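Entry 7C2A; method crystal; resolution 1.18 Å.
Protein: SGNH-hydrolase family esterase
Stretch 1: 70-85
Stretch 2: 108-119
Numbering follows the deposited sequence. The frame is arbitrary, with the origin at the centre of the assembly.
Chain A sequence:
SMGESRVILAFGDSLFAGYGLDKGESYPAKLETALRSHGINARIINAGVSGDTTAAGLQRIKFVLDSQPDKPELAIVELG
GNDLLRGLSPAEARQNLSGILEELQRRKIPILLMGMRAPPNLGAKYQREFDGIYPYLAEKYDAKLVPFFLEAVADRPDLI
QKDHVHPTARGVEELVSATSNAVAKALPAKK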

ATOM      1  N   ASP A  70     -16.805  11.226 -12.788  1.00 12.78           N
ATOM      2  CA  ASP A  70     -16.014  11.134 -14.005  1.00 12.12           C
ATOM      3  C   ASP A  70     -15.234   9.833 -13.979  1.00 11.75           C
ATOM      4  O   ASP A  70     -14.513   9.555 -13.013  1.00 11.56           O
ATOM      5  N   LYS A  71     -15.350   9.062 -15.042  1.00 12.02           N
ATOM      6  CA  LYS A  71     -14.676   7.777 -15.104  1.00 12.03           C
ATOM      7  C   LYS A  71     -13.164   7.981 -15.066  1.00 12.26           C
ATOM      8  O   LYS A  71     -12.632   8.822 -15.808  1.00 11.81           O
ATOM      9  N   PRO A  72     -12.437   7.241 -14.234  1.00 10.50           N
ATOM     10  CA  PRO A  72     -10.979   7.385 -14.220  1.00 10.12           C
ATOM     11  C   PRO A  72     -10.372   7.070 -15.573  1.00 10.78           C
ATOM     12  O   PRO A  72     -10.781   6.135 -16.266  1.00 12.04           O
ATOM     13  N   GLU A  73      -9.371   7.865 -15.932  1.00 10.44           N
ATOM     14  CA  GLU A  73      -8.606   7.654 -17.145  1.00 10.57           C
ATOM     15  C   GLU A  73      -7.354   6.814 -16.904  1.00 10.97           C
ATOM     16  O   GLU A  73      -6.730   6.350 -17.861  1.00 11.60           O
ATOM     17  N   LEU A  74      -7.021   6.573 -15.644  1.00 10.76           N
ATOM     18  CA  LEU A  74      -5.941   5.700 -15.222  1.00  9.24           C
ATOM     19  C   LEU A  74      -6.275   5.328 -13.791  1.00  9.32           C
ATOM     20  O   LEU A  74      -6.745   6.175 -13.029  1.00  9.77           O
ATOM     21  N   ALA A  75      -6.045   4.066 -13.437  1.00  9.73           N
ATOM     22  CA  ALA A  75      -6.182   3.598 -12.063  1.00  9.33           C
ATOM     23  C   ALA A  75      -4.821   3.129 -11.580  1.00  9.24           C
ATOM     24  O   ALA A  75      -4.205   2.261 -12.208  1.00 10.61           O
ATOM     25  N   ILE A  76      -4.368   3.690 -10.467  1.00  8.56           N
ATOM     26  CA  ILE A  76      -3.135   3.271  -9.816  1.00  8.92           C
ATOM     27  C   ILE A  76      -3.528   2.391  -8.644  1.00  9.53           C
ATOM     28  O   ILE A  76      -4.251   2.837  -7.748  1.00  9.89           O
ATOM     29  N   VAL A  77      -3.065   1.143  -8.634  1.00  8.65           N
ATOM     30  CA  VAL A  77      -3.489   0.168  -7.630  1.00  9.16           C
ATOM     31  C   VAL A  77      -2.298  -0.149  -6.740  1.00  8.25           C
ATOM     32  O   VAL A  77      -1.253  -0.610  -7.222  1.00  8.91           O
ATOM     33  N   GLU A  78      -2.465   0.077  -5.436  1.00  8.61           N
ATOM     34  CA  GLU A  78      -1.387  -0.021  -4.453  1.00  8.57           C
ATOM     35  C   GLU A  78      -1.934  -0.766  -3.237  1.00  8.17           C
ATOM     36  O   GLU A  78      -2.420  -0.151  -2.295  1.00  8.51           O
ATOM     37  N   LEU A  79      -1.866  -2.096  -3.265  1.00  8.71           N
ATOM     38  CA  LEU A  79      -2.430  -2.898  -2.190  1.00  8.82           C
ATOM     39  C   LEU A  79      -1.588  -4.150  -2.009  1.00  9.32           C
ATOM     40  O   LEU A  79      -0.944  -4.633  -2.946  1.00  9.63           O
ATOM     41  N   GLY A  80      -1.649  -4.697  -0.798  1.00  9.69           N
ATOM     42  CA  GLY A  80      -0.959  -5.930  -0.458  1.00 10.85           C
ATOM     43  C   GLY A  80      -0.077  -5.789   0.760  1.00 10.49           C
ATOM     44  O   GLY A  80       0.219  -6.775   1.444  1.00 10.97           O
ATOM     45  N   GLY A  81       0.351  -4.562   1.050  1.00 10.20           N
ATOM     46  CA  GLY A  81       1.164  -4.346   2.233  1.00 12.07           C
ATOM     47  C   GLY A  81       0.481  -4.797   3.510  1.00 12.78           C
ATOM     48  O   GLY A  81       1.123  -5.356   4.402  1.00 13.68           O
ATOM     49  N   ASN A  82      -0.832  -4.586   3.607  1.00 10.57           N
ATOM     50  CA  ASN A  82      -1.556  -4.994   4.842  1.00 11.82           C
ATOM     51  C   ASN A  82      -1.670  -6.521   4.902  1.00 12.80           C
ATOM     52  O   ASN A  82      -1.661  -7.058   6.010  1.00 16.03           O
ATOM     53  N   ASP A  83      -1.772  -7.184   3.748  1.00  9.76           N
ATOM     54  CA  ASP A  83      -1.777  -8.672   3.731  1.00 10.16           C
ATOM     55  C   ASP A  83      -0.448  -9.143   4.335  1.00 13.33           C
ATOM     56  O   ASP A  83      -0.469 -10.058   5.158  1.00 13.43           O
ATOM     57  N   LEU A  84       0.668  -8.539   3.914  1.00 13.41           N
ATOM     58  CA  LEU A  84       2.004  -8.868   4.483  1.00 17.32           C
ATOM     59  C   LEU A  84       1.974  -8.662   6.002  1.00 22.70           C
ATOM     60  O   LEU A  84       2.418  -9.559   6.736  1.00 21.65           O
ATOM     61  N   LEU A  85       1.487  -7.506   6.450  1.00 19.62           N
ATOM     62  CA  LEU A  85       1.478  -7.161   7.898  1.00 20.86           C
ATOM     63  C   LEU A  85       0.664  -8.175   8.708  1.00 23.79           C
ATOM     64  O   LEU A  85       0.963  -8.344   9.896  1.00 30.67           O
ATOM     65  N   LYS A 108     -12.337  -1.063 -19.110  1.00 12.18           N
ATOM     66  CA  LYS A 108     -11.337  -0.491 -20.010  1.00 13.03           C
ATOM     67  C   LYS A 108     -10.605   0.697 -19.385  1.00 12.42           C
ATOM     68  O   LYS A 108     -10.302   1.684 -20.054  1.00 14.78           O
ATOM     69  N   ILE A 109     -10.314   0.603 -18.092  1.00 11.22           N
ATOM     70  CA  ILE A 109      -9.543   1.617 -17.379  1.00 11.20           C
ATOM     71  C   ILE A 109      -8.089   1.163 -17.332  1.00 10.50           C
ATOM     72  O   ILE A 109      -7.804   0.097 -16.765  1.00 10.98           O
ATOM     73  N   PRO A 110      -7.157   1.918 -17.914  1.00 10.80           N
ATOM     74  CA  PRO A 110      -5.741   1.552 -17.831  1.00 11.40           C
ATOM     75  C   PRO A 110      -5.262   1.449 -16.392  1.00 10.04           C
ATOM     76  O   PRO A 110      -5.719   2.175 -15.509  1.00 10.23           O
ATOM     77  N   ILE A 111      -4.291   0.565 -16.178  1.00 10.36           N
ATOM     78  CA  ILE A 111      -3.824   0.203 -14.844  1.00 11.27           C
ATOM     79  C   ILE A 111      -2.331   0.476 -14.719  1.00  9.61           C
ATOM     80  O   ILE A 111      -1.539   0.060 -15.575  1.00 10.93           O
ATOM     81  N   LEU A 112      -1.946   1.114 -13.618  1.00  9.52           N
ATOM     82  CA  LEU A 112      -0.571   1.128 -13.138  1.00  9.79           C
ATOM     83  C   LEU A 112      -0.549   0.431 -11.783  1.00  8.55           C
ATOM     84  O   LEU A 112      -1.245   0.851 -10.851  1.00  9.70           O
ATOM     85  N   LEU A 113       0.239  -0.627 -11.668  1.00  8.96           N
ATOM     86  CA  LEU A 113       0.348  -1.406 -10.444  1.00  8.54           C
ATOM     87  C   LEU A 113       1.589  -0.984  -9.669  1.00  9.26           C
ATOM     88  O   LEU A 113       2.687  -0.957 -10.224  1.00 10.76           O
ATOM     89  N   MET A 114       1.405  -0.675  -8.387  1.00  9.32           N
ATOM     90  CA  MET A 114       2.540  -0.296  -7.505  1.00  9.40           C
ATOM     91  C   MET A 114       3.038  -1.569  -6.812  1.00  9.30           C
ATOM     92  O   MET A 114       2.307  -2.121  -5.974  1.00 10.27           O
ATOM     93  N   GLY A 115       4.235  -2.029  -7.181  1.00  9.20           N
ATOM     94  CA  GLY A 115       4.802  -3.266  -6.614  1.00  9.21           C
ATOM     95  C   GLY A 115       5.140  -3.131  -5.141  1.00  8.51           C
ATOM     96  O   GLY A 115       5.767  -2.137  -4.759  1.00 10.55           O
ATOM     97  N   MET A 116       4.727  -4.114  -4.344  1.00  9.62           N
ATOM     98  CA  MET A 116       5.045  -4.130  -2.893  1.00  9.97           C
ATOM     99  C   MET A 116       6.110  -5.206  -2.661  1.00 10.46           C
ATOM    100  O   MET A 116       6.151  -6.172  -3.429  1.00 10.42           O
ATOM    101  N   ARG A 117       6.939  -5.027  -1.636  1.00 10.53           N
ATOM    102  CA  ARG A 117       8.027  -5.996  -1.345  1.00 11.15           C
ATOM    103  C   ARG A 117       7.925  -6.439   0.114  1.00 12.65           C
ATOM    104  O   ARG A 117       7.646  -5.604   0.982  1.00 14.72           O
ATOM    105  N   ALA A 118       8.173  -7.719   0.349  1.00 12.27           N
ATOM    106  CA  ALA A 118       8.075  -8.246   1.723  1.00 12.97           C
ATOM    107  C   ALA A 118       9.392  -8.002   2.456  1.00 16.39           C
ATOM    108  O   ALA A 118      10.462  -8.153   1.850  1.00 14.13           O
ATOM    109  N   PRO A 119       9.357  -7.670   3.763  1.00 17.96           N
ATOM    110  CA  PRO A 119      10.576  -7.534   4.542  1.00 17.65           C
ATOM    111  C   PRO A 119      11.026  -8.955   4.920  1.00 18.64           C
ATOM    112  O   PRO A 119      10.252  -9.890   4.882  1.00 17.95           O
TER

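Neighbouring parallel strands leave their side chains little choice: bridged residues alternate between the two faces of the sheet, while those past the bridges can turn toward the partner. The parallel pairing around Ala75-Val77 and Ile111-Leu113 in this esterase illustrates the principle, for two of the largest contributions come from Ile109 and Met116, which flank the second strand.

Ile109 points toward the first stretch in the m rotamer, chi2 t. Its CG2 lies 3.8 Å from Ala75 CB, and its CD1 approaches Pro72 CD at 4.3 Å. The extended, all-t Lys71 passes over it, with Lys71 CE 3.8 Å from Ile109 CG1. Beyond, a water accepts a weak hydrogen bond from Lys71 NZ (3.3 Å) and donates one to Lys108 O (3.0 Å).

Within the sheet, Ile76 (m) and Leu112 (t) share one face, and Ile76 CG2 reaches Met114 CG at 3.7 Å; Met114 is itself turned toward the first stretch. Val77 (t) occupies the other face with Leu113, where Val77 CB meets Leu113 CD1 at 4.1 Å. Leu74 starts away, yet its t, p conformation brings CD1 back to 4.2 Å from Leu112 CB.

Met116, its CA-to-CB bond pointing toward the first stretch and all three chi angles m, places CG 3.8 Å from Leu79 O, and its SD 4.2 Å from Glu78 OE1. Nearby, a second water accepts from Leu79 N (3.0 Å) and lies 2.9 Å from Val77 O and 2.8 Å from Met114 O, so that one water touches the backbone of both stretches.

Leu84 (m, t) extends the contact from the helix, pointing toward the second stretch and placing CD2 3.7 Å from Ala118 CB and CD1 3.8 Å from Arg117 O.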

ATOM      1  CB  ASP A  70     -15.006  12.277 -14.098  1.00 14.83           C
ATOM      2  CG  ASP A  70     -15.660  13.632 -14.101  1.00 17.06           C
ATOM      3  OD1 ASP A  70     -16.619  13.839 -14.882  1.00 15.08           O
ATOM      4  OD2 ASP A  70     -15.200  14.491 -13.316  1.00 18.66           O
ATOM      5  CB  LYS A  71     -15.056   7.084 -16.404  1.00 14.10           C
ATOM      6  CG  LYS A  71     -14.551   5.674 -16.517  1.00 14.22           C
ATOM      7  CD  LYS A  71     -14.963   5.075 -17.845  1.00 17.78           C
ATOM      8  CE  LYS A  71     -14.626   3.605 -17.883  1.00 17.93           C
ATOM      9  NZ  LYS A  71     -15.153   2.969 -19.126  1.00 21.03           N
ATOM     10  CB  PRO A  72     -10.539   6.368 -13.164  1.00 12.06           C
ATOM     11  CG  PRO A  72     -11.726   6.255 -12.247  1.00 12.16           C
ATOM     12  CD  PRO A  72     -12.914   6.342 -13.168  1.00 11.63           C
ATOM     13  CB  GLU A  73      -8.271   9.015 -17.778  1.00 12.03           C
ATOM     14  CG  GLU A  73      -9.536   9.832 -18.084  1.00 13.11           C
ATOM     15  CD  GLU A  73      -9.248  11.270 -18.481  1.00 12.62           C
ATOM     16  OE1 GLU A  73      -9.524  12.176 -17.664  1.00 15.56           O
ATOM     17  OE2 GLU A  73      -8.768  11.481 -19.615  1.00 15.88           O
ATOM     18  CB  LEU A  74      -4.596   6.435 -15.242  1.00 10.60           C
ATOM     19  CG  LEU A  74      -3.403   5.737 -14.584  1.00  9.88           C
ATOM     20  CD1 LEU A  74      -3.023   4.482 -15.343  1.00  9.81           C
ATOM     21  CD2 LEU A  74      -2.207   6.675 -14.509  1.00 10.62           C
ATOM     22  CB  ALA A  75      -7.179   2.442 -11.959  1.00 10.03           C
ATOM     23  CB  ILE A  76      -2.314   4.478  -9.333  1.00  9.41           C
ATOM     24  CG1 ILE A  76      -2.089   5.497 -10.460  1.00 10.65           C
ATOM     25  CG2 ILE A  76      -1.006   3.991  -8.729  1.00  9.66           C
ATOM     26  CD1 ILE A  76      -1.415   6.797 -10.010  1.00 10.37           C
ATOM     27  CB  VAL A  77      -4.053  -1.105  -8.275  1.00  9.66           C
ATOM     28  CG1 VAL A  77      -4.384  -2.144  -7.212  1.00 10.87           C
ATOM     29  CG2 VAL A  77      -5.273  -0.784  -9.116  1.00 11.30           C
ATOM     30  CB  GLU A  78      -0.918   1.385  -4.095  1.00 10.09           C
ATOM     31  CG  GLU A  78       0.151   1.466  -3.036  1.00  9.65           C
ATOM     32  CD  GLU A  78      -0.401   1.654  -1.629  1.00  9.44           C
ATOM     33  OE1 GLU A  78       0.102   0.944  -0.728  1.00  9.72           O
ATOM     34  OE2 GLU A  78      -1.299   2.495  -1.408  1.00 10.03           O
ATOM     35  CB  LEU A  79      -3.875  -3.318  -2.470  1.00  9.36           C
ATOM     36  CG  LEU A  79      -4.908  -2.200  -2.404  1.00  8.40           C
ATOM     37  CD1 LEU A  79      -6.245  -2.728  -2.897  1.00 11.76           C
ATOM     38  CD2 LEU A  79      -5.039  -1.684  -0.994  1.00 10.32           C
ATOM     39  CB  ASN A  82      -2.870  -4.239   5.027  1.00 12.29           C
ATOM     40  CG  ASN A  82      -2.607  -2.817   5.467  1.00 14.94           C
ATOM     41  OD1 ASN A  82      -1.982  -2.581   6.495  1.00 22.54           O
ATOM     42  ND2 ASN A  82      -3.044  -1.866   4.672  1.00 15.52           N
ATOM     43  CB  ASP A  83      -1.992  -9.238   2.325  1.00  9.99           C
ATOM     44  CG  ASP A  83      -3.304  -8.821   1.680  1.00  9.95           C
ATOM     45  OD1 ASP A  83      -3.580  -7.608   1.657  1.00 11.01           O
ATOM     46  OD2 ASP A  83      -4.024  -9.712   1.204  1.00 10.40           O
ATOM     47  CB  LEU A  84       3.037  -7.894   3.912  1.00 20.21           C
ATOM     48  CG  LEU A  84       3.371  -8.047   2.438  1.00 22.57           C
ATOM     49  CD1 LEU A  84       4.147  -6.839   1.928  1.00 26.33           C
ATOM     50  CD2 LEU A  84       4.158  -9.323   2.216  1.00 24.61           C
ATOM     51  CB  LEU A  85       0.952  -5.734   8.065  1.00 21.57           C
ATOM     52  CG  LEU A  85       1.990  -4.647   7.790  1.00 31.42           C
ATOM     53  CD1 LEU A  85       3.003  -5.089   6.746  1.00 31.12           C
ATOM     54  CD2 LEU A  85       1.341  -3.336   7.387  1.00 31.63           C
ATOM     55  CB  LYS A 108     -11.933  -0.145 -21.378  1.00 16.05           C
ATOM     56  CG  LYS A 108     -12.566  -1.353 -22.045  1.00 19.70           C
ATOM     57  CD  LYS A 108     -12.773  -1.161 -23.535  1.00 30.20           C
ATOM     58  CE  LYS A 108     -13.023  -2.498 -24.214  1.00 36.35           C
ATOM     59  NZ  LYS A 108     -12.518  -2.506 -25.614  1.00 48.91           N
ATOM     60  CB  ILE A 109     -10.096   1.849 -15.969  1.00  9.95           C
ATOM     61  CG1 ILE A 109     -11.527   2.387 -16.050  1.00 10.58           C
ATOM     62  CG2 ILE A 109      -9.182   2.812 -15.216  1.00 11.17           C
ATOM     63  CD1 ILE A 109     -12.235   2.436 -14.721  1.00 11.77           C
ATOM     64  CB  PRO A 110      -5.040   2.704 -18.562  1.00 13.01           C
ATOM     65  CG  PRO A 110      -6.075   3.269 -19.479  1.00 13.89           C
ATOM     66  CD  PRO A 110      -7.371   3.132 -18.724  1.00 11.41           C
ATOM     67  CB  ILE A 111      -4.071  -1.287 -14.560  1.00  9.80           C
ATOM     68  CG1 ILE A 111      -5.555  -1.633 -14.667  1.00 12.76           C
ATOM     69  CG2 ILE A 111      -3.514  -1.678 -13.190  1.00 12.16           C
ATOM     70  CD1 ILE A 111      -5.797  -3.111 -14.850  1.00 12.16           C
ATOM     71  CB  LEU A 112      -0.051   2.559 -13.012  1.00 10.09           C
ATOM     72  CG  LEU A 112       1.349   2.715 -12.422  1.00 10.38           C
ATOM     73  CD1 LEU A 112       2.383   2.030 -13.296  1.00 13.82           C
ATOM     74  CD2 LEU A 112       1.680   4.189 -12.244  1.00 12.18           C
ATOM     75  CB  LEU A 113       0.447  -2.885 -10.809  1.00 11.30           C
ATOM     76  CG  LEU A 113       0.266  -3.926  -9.708  1.00 11.46           C
ATOM     77  CD1 LEU A 113      -1.109  -3.840  -9.061  1.00 11.97           C
ATOM     78  CD2 LEU A 113       0.496  -5.323 -10.262  1.00 11.68           C
ATOM     79  CB  MET A 114       2.094   0.734  -6.464  1.00 10.14           C
ATOM     80  CG  MET A 114       1.723   2.078  -7.079  1.00  9.99           C
ATOM     81  SD  MET A 114       3.029   2.704  -8.172  1.00 12.80           S
ATOM     82  CE  MET A 114       2.704   4.465  -8.115  1.00 12.64           C
ATOM     83  CB  MET A 116       3.804  -4.429  -2.046  1.00 10.28           C
ATOM     84  CG  MET A 116       2.650  -3.460  -2.289  1.00 10.69           C
ATOM     85  SD  MET A 116       3.077  -1.702  -2.104  1.00 13.78           S
ATOM     86  CE  MET A 116       3.534  -1.646  -0.373  1.00 16.99           C
ATOM     87  CB  ARG A 117       9.392  -5.368  -1.637  1.00 12.39           C
ATOM     88  CG  ARG A 117       9.633  -5.101  -3.114  1.00 12.65           C
ATOM     89  CD  ARG A 117       9.860  -6.393  -3.874  1.00 12.88           C
ATOM     90  NE  ARG A 117      10.038  -6.165  -5.299  1.00 12.35           N
ATOM     91  CZ  ARG A 117      11.127  -5.647  -5.855  1.00 12.67           C
ATOM     92  NH1 ARG A 117      12.161  -5.302  -5.104  1.00 15.29           N
ATOM     93  NH2 ARG A 117      11.174  -5.483  -7.161  1.00 13.88           N
ATOM     94  CB  ALA A 118       7.752  -9.720   1.673  1.00 14.57           C
ATOM     95  CB  PRO A 119      10.113  -6.723   5.759  1.00 21.57           C
ATOM     96  CG  PRO A 119       8.690  -7.165   5.950  1.00 24.64           C
ATOM     97  CD  PRO A 119       8.158  -7.369   4.545  1.00 20.65           C
TER
HETATM   98  O   HOH W   1     -12.246   3.870 -20.495  1.00 29.26           O
HETATM   99  O   HOH W   2      -0.399  -2.956  -5.735  1.00  9.30           O